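Local structure of putative major capsid protein (Cafeteriavirus-dependent mavirus, 6G43) at the interface of chains A and B. The protein forms the capsid shell of the virus as a double jelly-roll major capsid protein that assembles into trimeric capsomers. Numbering follows the deposited sequence. Chains: chain A/B, Putative major capsid protein.

Contact 1: the interface of chains A and B. Residues chain A 92, 94-96, 165, 178, 186; chain B 401-402.
B:Leu402, in the first turn of helix 401-405, packs its side chain against chain A, between the backbone carbonyls of A:Leu92 and A:Ile96 and the side chains of A:Gln165, A:Leu178 and A:Ile186. With CG anti to the carbonyl carbon and beside the backbone N (chi1 -64°), the branched end is directed at A:Leu92 O and A:Leu178. The carbonyl O of A:Leu92 faces the whole side chain and lies 3.4 Å from CD1 of B:Leu402; CD2 also meets A:Ile186 CD1 at 3.8 Å. The side chain of A:Leu178 crosses that of B:Leu402 at about a right angle, its CD1 touching the branch point CG at 3.8 Å. A:Ile186 also sets its terminal methyl CD1 against the backbone of B:Gly401, 3.8 Å from CA; a glycine has no side chain to cover that backbone.

A:Gln165 slants across the base of the leucine with an extended chain, its amide carbon CD 3.8 Å from B:Leu402 CB. OE1 receives a weak, bent hydrogen bond from the backbone N of B:Leu402 (2.9 Å, 124° at H) at the start of the helix. The other end of the amide is tied down within chain A: NE2 donates to A:Asp94 OD1 at 2.8 Å, with the acceptor close to the amide plane. The backbone N of A:Gln165 binds the same OD1 from the opposite face of the carboxylate. A:Asp94 thus acts from the second shell, fixing the amide rotation with OE1 towards chain B. The site seats a helix start of one subunit against its neighbour, probably helping to fix their register in the capsomer.

Contact 2: the interface of chains A and B. Residues chain A 22-24, 29; chain B 220, 287, 516, 518.
An N-terminal segment of chain A lies along chain B here, an inter-subunit contact of beta type, with a parallel bridge and backbone hydrogen bonding, that probably ties neighbouring subunits of this double jelly-roll capsid protein together in the trimer. A:Val29, at the start of strand 29-34, forms the parallel beta bridge with B:Arg516 of strand 516-518, and the loop before it is anchored through the backbone carbonyls of A:Asn22 and A:Pro24.

B:Arg516 stretches out from CG to NE and brings its guanidinium edge-on to the carbonyl of A:Asn22. NH1 donates to A:Asn22 O at 2.7 Å (162° at H), with the oxygen nearly in the guanidinium plane and the donor tilted from the carbonyl plane; NH2 adds a weak bond to the same oxygen. The side chain of A:Asn22 approaches from the opposite direction, its amide turned 20° from the guanidinium plane. A:Pro24 crosses the arginine obliquely and lays CG over a face of the guanidinium, 3.8 Å from CZ, while A:Asn22 O binds at its edge.

On the other side of the proline, its carbonyl O accepts a hydrogen bond from the backbone N of B:Ile287 in strand 285-289 (2.8 Å). The ring's CB also lies 4.0 Å from B:Ile287 CB. Selenomethionine B:Met518 is extended beyond CG and spans two chain A residues: its CE reaches A:Pro24 CB at 3.9 Å, while SE passes 4.0 Å from A:Val29 CG1. That valine methyl is anti to the backbone N (chi1 174°), which carries it towards the selenium. A:Trp23, just before the proline, touches B:Val220 with the six-membered ring: CE3 lies 3.8 Å from CG1, the methyl raised obliquely from the ring plane.

Contact 1: the interface of chains A and B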
loop_
_atom_site.group_PDB
_atom_site.type_symbol
_atom_site.label_atom_id
_atom_site.label_comp_id
_atom_site.label_asym_id
_atom_site.label_seq_id
_atom_site.Cartn_x
_atom_site.Cartn_y
_atom_site.Cartn_z
ATOM N N LEU A 92 -23.466 15.907 13.782
ATOM C CA LEU A 92 -22.154 15.402 14.201
ATOM C C LEU A 92 -21.629 14.238 13.343
ATOM O O LEU A 92 -20.822 13.441 13.818
ATOM C CB LEU A 92 -22.147 15.034 15.697
ATOM C CG LEU A 92 -22.540 16.141 16.675
ATOM C CD1 LEU A 92 -22.594 15.593 18.091
ATOM C CD2 LEU A 92 -21.568 17.309 16.595
ATOM N N ASP A 94 -19.345 12.275 11.156
ATOM C CA ASP A 94 -17.909 12.271 10.854
ATOM C C ASP A 94 -17.133 13.427 11.519
ATOM O O ASP A 94 -16.128 13.900 10.981
ATOM C CB ASP A 94 -17.688 12.261 9.326
ATOM C CG ASP A 94 -18.416 11.114 8.634
ATOM O OD1 ASP A 94 -18.586 10.039 9.245
ATOM O OD2 ASP A 94 -18.824 11.289 7.470
ATOM N N GLN A 95 -17.596 13.858 12.695
ATOM C CA GLN A 95 -17.051 15.045 13.377
ATOM C C GLN A 95 -16.490 14.829 14.792
ATOM O O GLN A 95 -15.813 15.718 15.313
ATOM C CB GLN A 95 -18.113 16.154 13.382
ATOM C CG GLN A 95 -18.222 16.869 12.041
ATOM C CD GLN A 95 -19.358 17.879 11.975
ATOM O OE1 GLN A 95 -20.476 17.601 12.395
ATOM N NE2 GLN A 95 -19.077 19.055 11.426
ATOM N N ILE A 96 -16.753 13.670 15.400
ATOM C CA ILE A 96 -16.263 13.347 16.747
ATOM C C ILE A 96 -15.422 12.068 16.711
ATOM O O ILE A 96 -15.782 11.094 16.046
ATOM C CB ILE A 96 -17.425 13.140 17.750
ATOM C CG1 ILE A 96 -18.368 14.356 17.781
ATOM C CG2 ILE A 96 -16.897 12.843 19.153
ATOM C CD1 ILE A 96 -17.758 15.641 18.308
ATOM N N GLN A 165 -16.448 8.069 10.043
ATOM C CA GLN A 165 -16.902 6.793 10.567
ATOM C C GLN A 165 -16.410 5.659 9.669
ATOM O O GLN A 165 -15.949 5.900 8.548
ATOM C CB GLN A 165 -18.426 6.793 10.668
ATOM C CG GLN A 165 -18.974 7.813 11.665
ATOM C CD GLN A 165 -20.451 8.100 11.474
ATOM O OE1 GLN A 165 -21.284 7.613 12.229
ATOM N NE2 GLN A 165 -20.779 8.894 10.463
ATOM N N LEU A 178 -15.566 7.004 15.055
ATOM C CA LEU A 178 -16.385 5.967 15.670
ATOM C C LEU A 178 -16.767 4.912 14.633
ATOM O O LEU A 178 -17.018 5.232 13.472
ATOM C CB LEU A 178 -17.635 6.585 16.302
ATOM C CG LEU A 178 -17.394 7.692 17.337
ATOM C CD1 LEU A 178 -18.718 8.168 17.909
ATOM C CD2 LEU A 178 -16.491 7.239 18.472
ATOM N N ILE A 186 -22.579 5.822 21.807
ATOM C CA ILE A 186 -23.143 7.166 21.930
ATOM C C ILE A 186 -24.476 7.066 22.670
ATOM O O ILE A 186 -25.352 6.291 22.271
ATOM C CB ILE A 186 -23.379 7.801 20.542
ATOM C CG1 ILE A 186 -22.089 7.800 19.714
ATOM C CG2 ILE A 186 -23.876 9.237 20.671
ATOM C CD1 ILE A 186 -22.343 7.765 18.228
ATOM N N GLY B 401 -22.268 4.991 14.094
ATOM C CA GLY B 401 -23.013 5.413 15.284
ATOM C C GLY B 401 -23.525 6.845 15.291
ATOM O O GLY B 401 -24.621 7.102 15.791
ATOM N N LEU B 402 -22.731 7.777 14.761
ATOM C CA LEU B 402 -23.123 9.195 14.702
ATOM C C LEU B 402 -24.267 9.434 13.720
ATOM O O LEU B 402 -25.186 10.199 14.016
ATOM C CB LEU B 402 -21.926 10.085 14.348
ATOM C CG LEU B 402 -20.810 10.080 15.396
ATOM C CD1 LEU B 402 -19.471 10.511 14.817
ATOM C CD2 LEU B 402 -21.189 10.946 16.591
#

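Contact 2: the interface of chains A and B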
loop_
_atom_site.group_PDB
_atom_site.type_symbol
_atom_site.label_atom_id
_atom_site.label_comp_id
_atom_site.label_asym_id
_atom_site.label_seq_id
_atom_site.Cartn_x
_atom_site.Cartn_y
_atom_site.Cartn_z
ATOM N N ASN A 22 12.103 -23.746 -10.924
ATOM C CA ASN A 22 12.710 -24.391 -9.753
ATOM C C ASN A 22 11.689 -25.386 -9.195
ATOM O O ASN A 22 10.920 -25.063 -8.287
ATOM C CB ASN A 22 13.115 -23.363 -8.687
ATOM C CG ASN A 22 13.753 -24.007 -7.462
ATOM O OD1 ASN A 22 14.567 -24.924 -7.582
ATOM N ND2 ASN A 22 13.380 -23.535 -6.277
ATOM N N TRP A 23 11.689 -26.592 -9.761
ATOM C CA TRP A 23 10.667 -27.607 -9.470
ATOM C C TRP A 23 10.768 -28.061 -8.012
ATOM O O TRP A 23 11.867 -28.374 -7.555
ATOM C CB TRP A 23 10.825 -28.838 -10.379
ATOM C CG TRP A 23 10.897 -28.542 -11.852
ATOM C CD1 TRP A 23 12.026 -28.490 -12.617
ATOM C CD2 TRP A 23 9.802 -28.265 -12.734
ATOM N NE1 TRP A 23 11.705 -28.190 -13.918
ATOM C CE2 TRP A 23 10.347 -28.050 -14.020
ATOM C CE3 TRP A 23 8.414 -28.174 -12.563
ATOM C CZ2 TRP A 23 9.552 -27.749 -15.132
ATOM C CZ3 TRP A 23 7.621 -27.875 -13.675
ATOM C CH2 TRP A 23 8.197 -27.667 -14.940
ATOM N N PRO A 24 9.639 -28.073 -7.271
ATOM C CA PRO A 24 9.691 -28.665 -5.928
ATOM C C PRO A 24 9.907 -30.182 -5.976
ATOM O O PRO A 24 9.156 -30.894 -6.644
ATOM C CB PRO A 24 8.323 -28.318 -5.322
ATOM C CG PRO A 24 7.781 -27.209 -6.150
ATOM C CD PRO A 24 8.365 -27.370 -7.517
ATOM N N VAL A 29 12.549 -29.496 -0.826
ATOM C CA VAL A 29 11.325 -29.266 -0.054
ATOM C C VAL A 29 11.489 -29.856 1.344
ATOM O O VAL A 29 12.124 -30.897 1.520
ATOM C CB VAL A 29 10.078 -29.868 -0.747
ATOM C CG1 VAL A 29 8.838 -29.753 0.134
ATOM C CG2 VAL A 29 9.820 -29.170 -2.074
ATOM N N VAL B 220 3.742 -23.160 -10.614
ATOM C CA VAL B 220 4.481 -24.300 -11.145
ATOM C C VAL B 220 3.539 -25.085 -12.065
ATOM O O VAL B 220 2.455 -25.477 -11.631
ATOM C CB VAL B 220 4.988 -25.219 -10.012
ATOM C CG1 VAL B 220 5.730 -26.425 -10.574
ATOM C CG2 VAL B 220 5.890 -24.449 -9.059
ATOM N N ILE B 287 6.662 -32.031 -6.867
ATOM C CA ILE B 287 5.756 -31.848 -5.728
ATOM C C ILE B 287 4.953 -30.554 -5.910
ATOM O O ILE B 287 5.481 -29.550 -6.394
ATOM C CB ILE B 287 6.539 -31.825 -4.394
ATOM C CG1 ILE B 287 7.344 -33.128 -4.232
ATOM C CG2 ILE B 287 5.593 -31.640 -3.211
ATOM C CD1 ILE B 287 8.305 -33.151 -3.060
ATOM N N ARG B 516 12.294 -24.596 -0.566
ATOM C CA ARG B 516 10.910 -24.313 -0.190
ATOM C C ARG B 516 10.602 -25.025 1.124
ATOM O O ARG B 516 11.054 -26.150 1.347
ATOM C CB ARG B 516 9.938 -24.790 -1.273
ATOM C CG ARG B 516 9.873 -23.908 -2.512
ATOM C CD ARG B 516 8.613 -24.209 -3.313
ATOM N NE ARG B 516 8.506 -23.441 -4.558
ATOM C CZ ARG B 516 9.180 -23.688 -5.683
ATOM N NH1 ARG B 516 10.063 -24.683 -5.759
ATOM N NH2 ARG B 516 8.978 -22.919 -6.752
HETATM N N MSE B 518 7.222 -26.010 3.000
HETATM C CA MSE B 518 5.778 -26.082 2.804
HETATM C C MSE B 518 5.068 -26.442 4.074
HETATM O O MSE B 518 5.535 -27.285 4.841
HETATM C CB MSE B 518 5.478 -27.153 1.763
HETATM C CG MSE B 518 6.056 -26.764 0.409
HETATM SE SE MSE B 518 5.391 -28.022 -0.947
HETATM C CE MSE B 518 5.952 -26.991 -2.529
#

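The C-alpha centres of contacts 1 and 2 lie about 51 Å apart, at well-separated levels of the same A-B interface, and they share no residues or secondary-structure elements. The partners also differ in kind: contact 1 sets a helix start of chain B into loops and strands of chain A, whereas contact 2 joins an N-terminal segment of chain A to strands 285-289 and 516-518 of chain B. Two such distant points of attachment would be expected to resist tilting of one subunit against the other. Repeated around the three copies of the deposited assembly, they probably help to stabilise the trimeric capsomer.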